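PDB 3DWO: probable outer membrane protein, which probably carries long-chain fatty acids or other hydrophobic compounds across the outer membrane, as a FadL-type beta-barrel channel. Local coordinates for residues Asn50-Ile56 with Gln90-Trp96; Arg369-Asp375 with Val409-Thr413; Met122-Trp126 with Val137-Ile141. One frame throughout, in Å; residues are numbered along the deposited sequence.

Contact 1: Asn50-Ile56 with Gln90-Trp96. With C8E ((hydroxyethyloxy)tri(ethyloxy)octane), chain E.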
loop_
_atom_site.group_PDB
_atom_site.type_symbol
_atom_site.label_atom_id
_atom_site.label_comp_id
_atom_site.label_asym_id
_atom_site.label_seq_id
_atom_site.Cartn_x
_atom_site.Cartn_y
_atom_site.Cartn_z
ATOM N N ASN A 50 -6.524 -2.415 -13.944
ATOM C CA ASN A 50 -6.961 -1.154 -13.353
ATOM C C ASN A 50 -5.930 -0.076 -13.586
ATOM O O ASN A 50 -4.743 -0.355 -13.755
ATOM C CB ASN A 50 -7.111 -1.270 -11.832
ATOM C CG ASN A 50 -7.928 -2.454 -11.406
ATOM O OD1 ASN A 50 -9.134 -2.500 -11.625
ATOM N ND2 ASN A 50 -7.274 -3.426 -10.778
ATOM N N TYR A 51 -6.394 1.164 -13.582
ATOM C CA TYR A 51 -5.498 2.292 -13.699
ATOM C C TYR A 51 -5.878 3.197 -12.544
ATOM O O TYR A 51 -7.006 3.693 -12.471
ATOM C CB TYR A 51 -5.661 3.031 -15.023
ATOM C CG TYR A 51 -4.657 4.147 -15.154
ATOM C CD1 TYR A 51 -4.978 5.453 -14.781
ATOM C CD2 TYR A 51 -3.362 3.887 -15.594
ATOM C CE1 TYR A 51 -4.029 6.471 -14.844
ATOM C CE2 TYR A 51 -2.404 4.895 -15.661
ATOM C CZ TYR A 51 -2.742 6.185 -15.286
ATOM O OH TYR A 51 -1.794 7.184 -15.358
ATOM N N ALA A 52 -4.938 3.385 -11.629
ATOM C CA ALA A 52 -5.175 4.214 -10.463
ATOM C C ALA A 52 -4.511 5.562 -10.626
ATOM O O ALA A 52 -3.313 5.654 -10.898
ATOM C CB ALA A 52 -4.659 3.525 -9.222
ATOM N N ASP A 53 -5.314 6.605 -10.469
ATOM C CA ASP A 53 -4.852 7.971 -10.582
ATOM C C ASP A 53 -4.931 8.574 -9.190
ATOM O O ASP A 53 -6.019 8.791 -8.658
ATOM C CB ASP A 53 -5.741 8.740 -11.560
ATOM C CG ASP A 53 -5.386 10.201 -11.632
ATOM O OD1 ASP A 53 -4.178 10.515 -11.658
ATOM O OD2 ASP A 53 -6.315 11.036 -11.668
ATOM N N ILE A 54 -3.764 8.833 -8.607
ATOM C CA ILE A 54 -3.673 9.375 -7.259
ATOM C C ILE A 54 -3.039 10.760 -7.235
ATOM O O ILE A 54 -1.960 10.976 -7.785
ATOM C CB ILE A 54 -2.852 8.434 -6.346
ATOM C CG1 ILE A 54 -3.378 6.998 -6.469
ATOM C CG2 ILE A 54 -2.924 8.909 -4.908
ATOM C CD1 ILE A 54 -4.858 6.832 -6.152
ATOM N N ASP A 55 -3.723 11.690 -6.578
ATOM C CA ASP A 55 -3.271 13.067 -6.470
ATOM C C ASP A 55 -2.813 13.319 -5.040
ATOM O O ASP A 55 -3.558 13.055 -4.098
ATOM C CB ASP A 55 -4.427 14.004 -6.800
ATOM C CG ASP A 55 -3.967 15.396 -7.144
ATOM O OD1 ASP A 55 -3.529 15.603 -8.296
ATOM O OD2 ASP A 55 -4.036 16.280 -6.267
ATOM N N ILE A 56 -1.601 13.841 -4.877
ATOM C CA ILE A 56 -1.062 14.122 -3.545
ATOM C C ILE A 56 -0.400 15.495 -3.491
ATOM O O ILE A 56 0.444 15.818 -4.332
ATOM C CB ILE A 56 0.016 13.088 -3.131
ATOM C CG1 ILE A 56 -0.549 11.673 -3.190
ATOM C CG2 ILE A 56 0.514 13.401 -1.729
ATOM C CD1 ILE A 56 0.519 10.584 -3.065
ATOM N N GLN A 90 3.205 18.312 -7.196
ATOM C CA GLN A 90 2.274 17.187 -7.263
ATOM C C GLN A 90 3.086 15.885 -7.079
ATOM O O GLN A 90 3.863 15.491 -7.954
ATOM C CB GLN A 90 1.564 17.210 -8.622
ATOM C CG GLN A 90 0.813 15.933 -8.972
ATOM C CD GLN A 90 -0.257 15.594 -7.962
ATOM O OE1 GLN A 90 -0.300 14.483 -7.445
ATOM N NE2 GLN A 90 -1.130 16.554 -7.676
ATOM N N ALA A 91 2.903 15.229 -5.938
ATOM C CA ALA A 91 3.640 14.010 -5.615
ATOM C C ALA A 91 2.909 12.717 -5.973
ATOM O O ALA A 91 3.408 11.617 -5.704
ATOM C CB ALA A 91 3.994 14.013 -4.120
ATOM N N GLY A 92 1.733 12.857 -6.582
ATOM C CA GLY A 92 0.935 11.709 -6.975
ATOM C C GLY A 92 1.465 10.952 -8.181
ATOM O O GLY A 92 2.544 11.254 -8.700
ATOM N N PHE A 93 0.685 9.977 -8.641
ATOM C CA PHE A 93 1.072 9.150 -9.776
ATOM C C PHE A 93 -0.135 8.549 -10.481
ATOM O O PHE A 93 -1.282 8.743 -10.085
ATOM C CB PHE A 93 1.935 7.986 -9.294
ATOM C CG PHE A 93 1.252 7.130 -8.257
ATOM C CD1 PHE A 93 1.231 7.518 -6.917
ATOM C CD2 PHE A 93 0.578 5.969 -8.625
ATOM C CE1 PHE A 93 0.544 6.761 -5.957
ATOM C CE2 PHE A 93 -0.111 5.207 -7.678
ATOM C CZ PHE A 93 -0.127 5.606 -6.340
ATOM N N GLY A 94 0.170 7.799 -11.532
ATOM C CA GLY A 94 -0.816 7.083 -12.308
ATOM C C GLY A 94 -0.137 5.735 -12.457
ATOM O O GLY A 94 1.057 5.690 -12.766
ATOM N N ALA A 95 -0.852 4.642 -12.219
ATOM C CA ALA A 95 -0.243 3.322 -12.341
ATOM C C ALA A 95 -1.210 2.254 -12.831
ATOM O O ALA A 95 -2.418 2.350 -12.633
ATOM C CB ALA A 95 0.348 2.901 -11.002
ATOM N N TRP A 96 -0.662 1.235 -13.482
ATOM C CA TRP A 96 -1.469 0.129 -13.972
ATOM C C TRP A 96 -1.344 -1.016 -12.980
ATOM O O TRP A 96 -0.258 -1.280 -12.472
ATOM C CB TRP A 96 -0.979 -0.341 -15.342
ATOM C CG TRP A 96 -1.162 0.668 -16.418
ATOM C CD1 TRP A 96 -0.262 1.603 -16.828
ATOM C CD2 TRP A 96 -2.349 0.886 -17.185
ATOM N NE1 TRP A 96 -0.815 2.398 -17.805
ATOM C CE2 TRP A 96 -2.097 1.978 -18.043
ATOM C CE3 TRP A 96 -3.605 0.264 -17.228
ATOM C CZ2 TRP A 96 -3.058 2.465 -18.936
ATOM C CZ3 TRP A 96 -4.562 0.747 -18.116
ATOM C CH2 TRP A 96 -4.281 1.839 -18.958
HETATM C C1 C8E E . 3.456 1.059 -8.493
HETATM C C2 C8E E . 2.756 1.841 -7.483
HETATM C C3 C8E E . 1.802 1.077 -6.685
HETATM C C4 C8E E . 0.484 1.288 -7.258
HETATM C C5 C8E E . -0.475 1.542 -6.164
HETATM C C6 C8E E . -1.824 1.306 -6.629
HETATM C C7 C8E E . -2.572 1.851 -5.516
HETATM C C8 C8E E . -3.678 2.649 -6.059
HETATM O O9 C8E E . -4.875 3.008 -5.404
HETATM C C10 C8E E . -5.753 2.002 -4.942
HETATM C C11 C8E E . -6.881 2.754 -4.306
HETATM O O12 C8E E . -6.398 3.629 -3.267
HETATM C C13 C8E E . -7.341 4.646 -2.824
HETATM C C14 C8E E . -6.977 6.063 -2.279
HETATM O O15 C8E E . -6.105 7.102 -2.811
HETATM C C16 C8E E . -4.757 6.944 -2.323
HETATM C C17 C8E E . -4.460 7.693 -1.014
HETATM O O18 C8E E . -3.644 8.879 -0.953
HETATM C C19 C8E E . -2.237 8.574 -0.739
HETATM C C20 C8E E . -1.453 8.958 0.568
HETATM O O21 C8E E . -1.151 7.926 1.512
#
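Y51 turns the edge of its ring onto the face of W96. This is a T-shaped stack, with centroids 4.8 Å apart and planes at 64°. Directly opposite each other in the ladder, as a non-hydrogen-bonded pair, they put their side chains on the same face. Y51 OH also reaches to 3.2 Å from G94 CA, where a CB at G94 would collide with the hydroxyl. On the other side of the sheet, I54 CB lies over the face of the F93 ring, a CH-pi contact. A52, I54 and F93 meet the tail and head of a bound C8E there; A52 CB is 3.4 Å from C8 of that detergent. The backbones are tied at A52/A95 and I54/F93, each pair bonded both ways. Past F93, Q90 OE1 stands in for a backbone carbonyl and accepts from I56 N (2.9 Å); the backbone pairing resumes with A91 N to I56 O (3.0 Å). D55 has its salt-bridge partner in K431. The strand axes lie 4.7 Å apart at 169°. Strand 44-63 is flanked by 93-105 on one side and by the last strand, 423-441, on the other, where the barrel closes. Strand 93-105 has 110-125 as its next neighbour.

Contact 2: Arg369-Asp375 with Val409-Thr413. With C8E ((hydroxyethyloxy)tri(ethyloxy)octane), chain E; C8E ((hydroxyethyloxy)tri(ethyloxy)octane), chain D.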
loop_
_atom_site.group_PDB
_atom_site.type_symbol
_atom_site.label_atom_id
_atom_site.label_comp_id
_atom_site.label_asym_id
_atom_site.label_seq_id
_atom_site.Cartn_x
_atom_site.Cartn_y
_atom_site.Cartn_z
ATOM N N ARG A 369 2.537 10.490 11.163
ATOM C CA ARG A 369 2.322 10.609 9.726
ATOM C C ARG A 369 3.338 11.549 9.084
ATOM O O ARG A 369 3.636 12.621 9.615
ATOM C CB ARG A 369 0.908 11.092 9.425
ATOM C CG ARG A 369 0.533 11.056 7.936
ATOM C CD ARG A 369 -0.968 11.188 7.791
ATOM N NE ARG A 369 -1.445 12.147 8.766
ATOM C CZ ARG A 369 -2.376 11.902 9.679
ATOM N NH1 ARG A 369 -2.962 10.718 9.751
ATOM N NH2 ARG A 369 -2.693 12.847 10.542
ATOM N N ASP A 370 3.871 11.134 7.938
ATOM C CA ASP A 370 4.851 11.936 7.224
ATOM C C ASP A 370 4.500 12.010 5.738
ATOM O O ASP A 370 3.495 11.456 5.310
ATOM C CB ASP A 370 6.258 11.366 7.438
ATOM C CG ASP A 370 6.418 9.979 6.866
ATOM O OD1 ASP A 370 5.503 9.528 6.144
ATOM O OD2 ASP A 370 7.468 9.345 7.127
ATOM N N PRO A 371 5.324 12.701 4.935
ATOM C CA PRO A 371 5.067 12.841 3.492
ATOM C C PRO A 371 5.101 11.574 2.635
ATOM O O PRO A 371 4.564 11.572 1.529
ATOM C CB PRO A 371 6.130 13.853 3.052
ATOM C CG PRO A 371 6.395 14.639 4.324
ATOM C CD PRO A 371 6.460 13.544 5.339
ATOM N N ARG A 372 5.730 10.509 3.129
ATOM C CA ARG A 372 5.806 9.259 2.363
ATOM C C ARG A 372 4.420 8.668 2.108
ATOM O O ARG A 372 4.077 8.327 0.973
ATOM C CB ARG A 372 6.646 8.210 3.101
ATOM C CG ARG A 372 8.055 8.639 3.392
ATOM C CD ARG A 372 8.961 7.450 3.706
ATOM N NE ARG A 372 10.355 7.874 3.626
ATOM C CZ ARG A 372 11.109 8.203 4.667
ATOM N NH1 ARG A 372 10.627 8.144 5.902
ATOM N NH2 ARG A 372 12.344 8.634 4.459
ATOM N N ILE A 373 3.641 8.545 3.181
ATOM C CA ILE A 373 2.286 7.992 3.133
ATOM C C ILE A 373 1.391 8.937 3.943
ATOM O O ILE A 373 1.042 8.647 5.086
ATOM C CB ILE A 373 2.217 6.599 3.803
ATOM C CG1 ILE A 373 3.340 5.690 3.288
ATOM C CG2 ILE A 373 0.859 5.968 3.533
ATOM C CD1 ILE A 373 3.197 5.276 1.836
ATOM N N PRO A 374 1.020 10.084 3.364
ATOM C CA PRO A 374 0.171 11.036 4.082
ATOM C C PRO A 374 -1.321 10.800 3.870
ATOM O O PRO A 374 -2.010 11.684 3.367
ATOM C CB PRO A 374 0.609 12.367 3.497
ATOM C CG PRO A 374 0.769 12.006 2.021
ATOM C CD PRO A 374 1.500 10.657 2.088
ATOM N N ASP A 375 -1.842 9.636 4.244
ATOM C CA ASP A 375 -3.270 9.430 4.018
ATOM C C ASP A 375 -4.146 9.586 5.255
ATOM O O ASP A 375 -3.659 9.744 6.375
ATOM C CB ASP A 375 -3.536 8.073 3.335
ATOM C CG ASP A 375 -3.572 6.923 4.302
ATOM O OD1 ASP A 375 -2.724 6.893 5.217
ATOM O OD2 ASP A 375 -4.442 6.040 4.136
ATOM N N VAL A 409 -5.514 15.716 6.000
ATOM C CA VAL A 409 -4.875 15.390 7.267
ATOM C C VAL A 409 -3.688 16.268 7.590
ATOM O O VAL A 409 -3.050 16.829 6.701
ATOM C CB VAL A 409 -4.386 13.924 7.301
ATOM C CG1 VAL A 409 -5.558 12.988 7.550
ATOM C CG2 VAL A 409 -3.689 13.582 5.979
ATOM N N PRO A 410 -3.378 16.401 8.883
ATOM C CA PRO A 410 -2.246 17.218 9.319
ATOM C C PRO A 410 -0.939 16.432 9.319
ATOM O O PRO A 410 -0.932 15.212 9.452
ATOM C CB PRO A 410 -2.653 17.634 10.728
ATOM C CG PRO A 410 -3.370 16.394 11.219
ATOM C CD PRO A 410 -4.230 16.019 10.026
ATOM N N LEU A 411 0.161 17.150 9.135
ATOM C CA LEU A 411 1.492 16.574 9.172
ATOM C C LEU A 411 2.226 17.411 10.208
ATOM O O LEU A 411 2.415 18.613 10.022
ATOM C CB LEU A 411 2.187 16.684 7.812
ATOM C CG LEU A 411 2.020 15.494 6.863
ATOM C CD1 LEU A 411 0.561 15.187 6.672
ATOM C CD2 LEU A 411 2.668 15.811 5.529
ATOM N N LYS A 412 2.616 16.773 11.306
ATOM C CA LYS A 412 3.311 17.446 12.396
ATOM C C LYS A 412 4.614 16.714 12.647
ATOM O O LYS A 412 5.136 16.718 13.759
ATOM C CB LYS A 412 2.458 17.390 13.662
ATOM C CG LYS A 412 1.072 18.008 13.529
ATOM C CD LYS A 412 1.135 19.528 13.512
ATOM C CE LYS A 412 -0.261 20.127 13.667
ATOM N NZ LYS A 412 -0.229 21.615 13.773
ATOM N N THR A 413 5.127 16.088 11.595
ATOM C CA THR A 413 6.349 15.300 11.651
ATOM C C THR A 413 7.570 15.976 12.272
ATOM O O THR A 413 7.916 17.105 11.933
ATOM C CB THR A 413 6.736 14.825 10.240
ATOM O OG1 THR A 413 5.545 14.603 9.475
ATOM C CG2 THR A 413 7.524 13.521 10.316
HETATM C C1 C8E E . 3.456 1.059 -8.493
HETATM C C2 C8E E . 2.756 1.841 -7.483
HETATM C C3 C8E E . 1.802 1.077 -6.685
HETATM C C4 C8E E . 0.484 1.288 -7.258
HETATM C C5 C8E E . -0.475 1.542 -6.164
HETATM C C6 C8E E . -1.824 1.306 -6.629
HETATM C C7 C8E E . -2.572 1.851 -5.516
HETATM C C8 C8E E . -3.678 2.649 -6.059
HETATM O O9 C8E E . -4.875 3.008 -5.404
HETATM C C10 C8E E . -5.753 2.002 -4.942
HETATM C C11 C8E E . -6.881 2.754 -4.306
HETATM O O12 C8E E . -6.398 3.629 -3.267
HETATM C C13 C8E E . -7.341 4.646 -2.824
HETATM C C14 C8E E . -6.977 6.063 -2.279
HETATM O O15 C8E E . -6.105 7.102 -2.811
HETATM C C16 C8E E . -4.757 6.944 -2.323
HETATM C C17 C8E E . -4.460 7.693 -1.014
HETATM O O18 C8E E . -3.644 8.879 -0.953
HETATM C C19 C8E E . -2.237 8.574 -0.739
HETATM C C20 C8E E . -1.453 8.958 0.568
HETATM O O21 C8E E . -1.151 7.926 1.512
HETATM C C1 C8E D . 2.975 7.217 7.417
HETATM C C2 C8E D . 4.186 6.922 6.660
HETATM C C3 C8E D . 4.620 5.532 6.690
HETATM C C4 C8E D . 5.769 5.425 5.807
HETATM C C5 C8E D . 5.937 4.005 5.409
HETATM C C6 C8E D . 6.744 3.913 4.207
HETATM C C7 C8E D . 7.215 2.544 4.325
HETATM C C8 C8E D . 7.221 1.913 2.983
HETATM O O9 C8E D . 8.290 1.199 2.379
HETATM C C10 C8E D . 9.518 1.864 2.158
HETATM C C11 C8E D . 10.421 0.851 1.528
HETATM O O12 C8E D . 11.254 0.227 2.520
HETATM C C13 C8E D . 12.682 0.520 2.428
HETATM C C14 C8E D . 13.410 1.768 3.022
HETATM O O15 C8E D . 14.591 1.890 3.871
HETATM C C16 C8E D . 14.255 1.884 5.274
HETATM C C17 C8E D . 13.992 3.275 5.880
HETATM O O18 C8E D . 14.394 4.507 5.244
HETATM C C19 C8E D . 15.721 4.951 5.633
HETATM C C20 C8E D . 16.007 6.365 6.262
HETATM O O21 C8E D . 16.392 7.447 5.400
HETATM O O HOH W 1 2.464 14.067 11.448
#
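R369 is held at both ends. T413 OG1 donates to R369 O at 2.8 Å, and water 1 donates to R369 O and accepts from K412 N. The R369 guanidinium grips the carbonyl of P410 with two hydrogen bonds: NH2 to P410 O at 3.1 Å and NE to P410 O at 3.2 Å. Its side chain is thus tied to the end of strand 395-411 and its backbone to the residues just after it. T364 and N366 bind the outer guanidinium nitrogens. V409 CB sits over one face of the group, 3.7 Å from R369 CZ. Further out the contact is apolar. L411 CD2 meets P371 CG at 4.1 Å, and L411 CD1 meets P374 CB at 4.2 Å. P374 centres an inverse gamma turn, closed by a weak bond from D375 N to I373 O. The far side of 369-375 faces ligand: D375 CB lies 3.0 Å from O21 of one C8E (chain E), and D370 OD1 lies 3.0 Å from C2 of another (chain D). This is an irregular loop between strands 351-360 and 378-388, pinned to the barrel wall by V409-T413. It lines detergent sites that are consistent with a FadL-type pocket for hydrophobic substrates.

Contact 3: Met122-Trp126 with Val137-Ile141. With C8E ((hydroxyethyloxy)tri(ethyloxy)octane), chain E; C8E ((hydroxyethyloxy)tri(ethyloxy)octane), chain D.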
loop_
_atom_site.group_PDB
_atom_site.type_symbol
_atom_site.label_atom_id
_atom_site.label_comp_id
_atom_site.label_asym_id
_atom_site.label_seq_id
_atom_site.Cartn_x
_atom_site.Cartn_y
_atom_site.Cartn_z
ATOM N N MET A 122 2.175 1.764 -3.228
ATOM C CA MET A 122 2.048 3.184 -2.925
ATOM C C MET A 122 3.223 3.907 -3.546
ATOM O O MET A 122 4.271 3.312 -3.809
ATOM C CB MET A 122 2.001 3.447 -1.419
ATOM C CG MET A 122 1.825 4.927 -1.043
ATOM S SD MET A 122 0.575 5.887 -1.984
ATOM C CE MET A 122 -0.893 4.874 -1.751
ATOM N N ARG A 123 3.050 5.194 -3.787
ATOM C CA ARG A 123 4.104 5.958 -4.411
ATOM C C ARG A 123 3.899 7.439 -4.148
ATOM O O ARG A 123 2.777 7.929 -4.183
ATOM C CB ARG A 123 4.081 5.677 -5.916
ATOM C CG ARG A 123 5.118 6.413 -6.745
ATOM C CD ARG A 123 4.989 5.996 -8.208
ATOM N NE ARG A 123 6.183 6.282 -9.005
ATOM C CZ ARG A 123 6.585 7.495 -9.360
ATOM N NH1 ARG A 123 5.888 8.564 -8.987
ATOM N NH2 ARG A 123 7.678 7.636 -10.097
ATOM N N SER A 124 4.986 8.138 -3.848
ATOM C CA SER A 124 4.924 9.569 -3.635
ATOM C C SER A 124 6.298 10.102 -3.998
ATOM O O SER A 124 7.310 9.589 -3.530
ATOM C CB SER A 124 4.549 9.911 -2.173
ATOM O OG SER A 124 5.452 9.357 -1.227
ATOM N N THR A 125 6.333 11.116 -4.860
ATOM C CA THR A 125 7.594 11.706 -5.284
ATOM C C THR A 125 7.529 13.224 -5.172
ATOM O O THR A 125 6.875 13.889 -5.973
ATOM C CB THR A 125 7.942 11.305 -6.746
ATOM O OG1 THR A 125 6.904 11.735 -7.637
ATOM C CG2 THR A 125 8.093 9.799 -6.861
ATOM N N TRP A 126 8.204 13.767 -4.167
ATOM C CA TRP A 126 8.212 15.208 -3.956
ATOM C C TRP A 126 9.418 15.814 -4.653
ATOM O O TRP A 126 10.456 15.162 -4.794
ATOM C CB TRP A 126 8.284 15.536 -2.463
ATOM C CG TRP A 126 7.217 14.865 -1.646
ATOM C CD1 TRP A 126 7.290 13.640 -1.035
ATOM C CD2 TRP A 126 5.896 15.361 -1.398
ATOM N NE1 TRP A 126 6.090 13.345 -0.422
ATOM C CE2 TRP A 126 5.218 14.384 -0.631
ATOM C CE3 TRP A 126 5.218 16.536 -1.752
ATOM C CZ2 TRP A 126 3.891 14.548 -0.212
ATOM C CZ3 TRP A 126 3.892 16.700 -1.335
ATOM C CH2 TRP A 126 3.244 15.708 -0.573
ATOM N N VAL A 137 11.609 12.365 -0.146
ATOM C CA VAL A 137 11.720 12.817 -1.520
ATOM C C VAL A 137 10.890 11.789 -2.284
ATOM O O VAL A 137 9.741 12.052 -2.633
ATOM C CB VAL A 137 13.183 12.830 -2.020
ATOM C CG1 VAL A 137 13.226 13.244 -3.494
ATOM C CG2 VAL A 137 14.004 13.818 -1.193
ATOM N N ASP A 138 11.450 10.602 -2.504
ATOM C CA ASP A 138 10.726 9.551 -3.207
ATOM C C ASP A 138 10.404 8.329 -2.345
ATOM O O ASP A 138 11.199 7.919 -1.501
ATOM C CB ASP A 138 11.512 9.092 -4.435
ATOM C CG ASP A 138 11.626 10.172 -5.483
ATOM O OD1 ASP A 138 10.838 11.142 -5.422
ATOM O OD2 ASP A 138 12.495 10.049 -6.371
ATOM N N THR A 139 9.223 7.759 -2.569
ATOM C CA THR A 139 8.782 6.570 -1.854
ATOM C C THR A 139 8.042 5.695 -2.863
ATOM O O THR A 139 7.089 6.136 -3.501
ATOM C CB THR A 139 7.818 6.922 -0.693
ATOM O OG1 THR A 139 8.477 7.789 0.239
ATOM C CG2 THR A 139 7.380 5.661 0.025
ATOM N N LYS A 140 8.500 4.460 -3.016
ATOM C CA LYS A 140 7.888 3.533 -3.948
ATOM C C LYS A 140 7.842 2.133 -3.342
ATOM O O LYS A 140 8.866 1.589 -2.919
ATOM C CB LYS A 140 8.679 3.534 -5.260
ATOM C CG LYS A 140 8.389 2.363 -6.181
ATOM C CD LYS A 140 6.908 2.213 -6.479
ATOM C CE LYS A 140 6.660 1.012 -7.377
ATOM N NZ LYS A 140 7.368 1.134 -8.687
ATOM N N ILE A 141 6.643 1.561 -3.291
ATOM C CA ILE A 141 6.441 0.230 -2.733
ATOM C C ILE A 141 5.444 -0.537 -3.591
ATOM O O ILE A 141 4.386 -0.020 -3.929
ATOM C CB ILE A 141 5.818 0.269 -1.307
ATOM C CG1 ILE A 141 6.512 1.311 -0.438
ATOM C CG2 ILE A 141 5.911 -1.100 -0.661
ATOM C CD1 ILE A 141 6.077 2.731 -0.732
HETATM C C1 C8E E . 3.456 1.059 -8.493
HETATM C C2 C8E E . 2.756 1.841 -7.483
HETATM C C3 C8E E . 1.802 1.077 -6.685
HETATM C C4 C8E E . 0.484 1.288 -7.258
HETATM C C5 C8E E . -0.475 1.542 -6.164
HETATM C C6 C8E E . -1.824 1.306 -6.629
HETATM C C7 C8E E . -2.572 1.851 -5.516
HETATM C C8 C8E E . -3.678 2.649 -6.059
HETATM O O9 C8E E . -4.875 3.008 -5.404
HETATM C C10 C8E E . -5.753 2.002 -4.942
HETATM C C11 C8E E . -6.881 2.754 -4.306
HETATM O O12 C8E E . -6.398 3.629 -3.267
HETATM C C13 C8E E . -7.341 4.646 -2.824
HETATM C C14 C8E E . -6.977 6.063 -2.279
HETATM O O15 C8E E . -6.105 7.102 -2.811
HETATM C C16 C8E E . -4.757 6.944 -2.323
HETATM C C17 C8E E . -4.460 7.693 -1.014
HETATM O O18 C8E E . -3.644 8.879 -0.953
HETATM C C19 C8E E . -2.237 8.574 -0.739
HETATM C C20 C8E E . -1.453 8.958 0.568
HETATM O O21 C8E E . -1.151 7.926 1.512
HETATM C C1 C8E D . 2.975 7.217 7.417
HETATM C C2 C8E D . 4.186 6.922 6.660
HETATM C C3 C8E D . 4.620 5.532 6.690
HETATM C C4 C8E D . 5.769 5.425 5.807
HETATM C C5 C8E D . 5.937 4.005 5.409
HETATM C C6 C8E D . 6.744 3.913 4.207
HETATM C C7 C8E D . 7.215 2.544 4.325
HETATM C C8 C8E D . 7.221 1.913 2.983
HETATM O O9 C8E D . 8.290 1.199 2.379
HETATM C C10 C8E D . 9.518 1.864 2.158
HETATM C C11 C8E D . 10.421 0.851 1.528
HETATM O O12 C8E D . 11.254 0.227 2.520
HETATM C C13 C8E D . 12.682 0.520 2.428
HETATM C C14 C8E D . 13.410 1.768 3.022
HETATM O O15 C8E D . 14.591 1.890 3.871
HETATM C C16 C8E D . 14.255 1.884 5.274
HETATM C C17 C8E D . 13.992 3.275 5.880
HETATM O O18 C8E D . 14.394 4.507 5.244
HETATM C C19 C8E D . 15.721 4.951 5.633
HETATM C C20 C8E D . 16.007 6.365 6.262
HETATM O O21 C8E D . 16.392 7.447 5.400
HETATM O O HOH W 2 7.782 10.159 -0.625
HETATM O O HOH W 3 11.247 13.417 -6.627
#
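This is an antiparallel strand pair in the barrel wall, where strand 110-125 meets its successor, 138-153. A ten-residue loop separates the two segments. The axes are 4.7 Å apart at 166°. Two pairs, M122/I141 and S124/T139, are bonded both ways through the backbone. A fifth bond, W126 N to V137 O at 2.8 Å, extends the ladder past the end of the first strand. R123/K140 and T125/D138 are the non-hydrogen-bonded pairs between, and CA-H...O contacts support them, such as R123 CA to T139 O at 3.1 Å. Water 2 joins S124 OG to T139 OG1. On the face of M122, S124, T139 and I141, M122 CB packs on I141 CD1 at 4.2 Å. The loop around R372 comes down on this face: S124 OG bonds to R372 O, and W126 NE1 bonds to P371 O. One C8E (chain E) has its tail end 3.4 Å from K140 CE, at C1, while its C3 is 3.5 Å from M122 N. The tail thus lies against the M122 backbone and reaches the K140 side chain, on the face opposite to M122. It appears to pass through the wall here, consistent with passage of hydrophobic compounds by that route. The pair is a long-loop beta hairpin of the barrel wall; on its other edge V137 and D138 form a classic beta bulge facing S174 of strand 158-177.

Along the chain the order is contact 1, contact 3, contact 2. Contacts 1 and 3 are strand pairs of the same barrel sheet, with centres 11 Å apart. They are joined because strands 93-105 and 110-125 are neighbours, and A91 O lies 3.1 Å from T125 N, a probable hydrogen bond. Contact 2 ties down a loop. Its centre is 13 Å from contact 3 and 18 Å from contact 1. The loop reaches both: I373 packs on M122, and P374 packs on I56. All three contacts touch the chain E detergent, and contacts 2 and 3 share the chain D one. Wall strands and loop therefore enclose common detergent sites, probably part of the path for hydrophobic compounds.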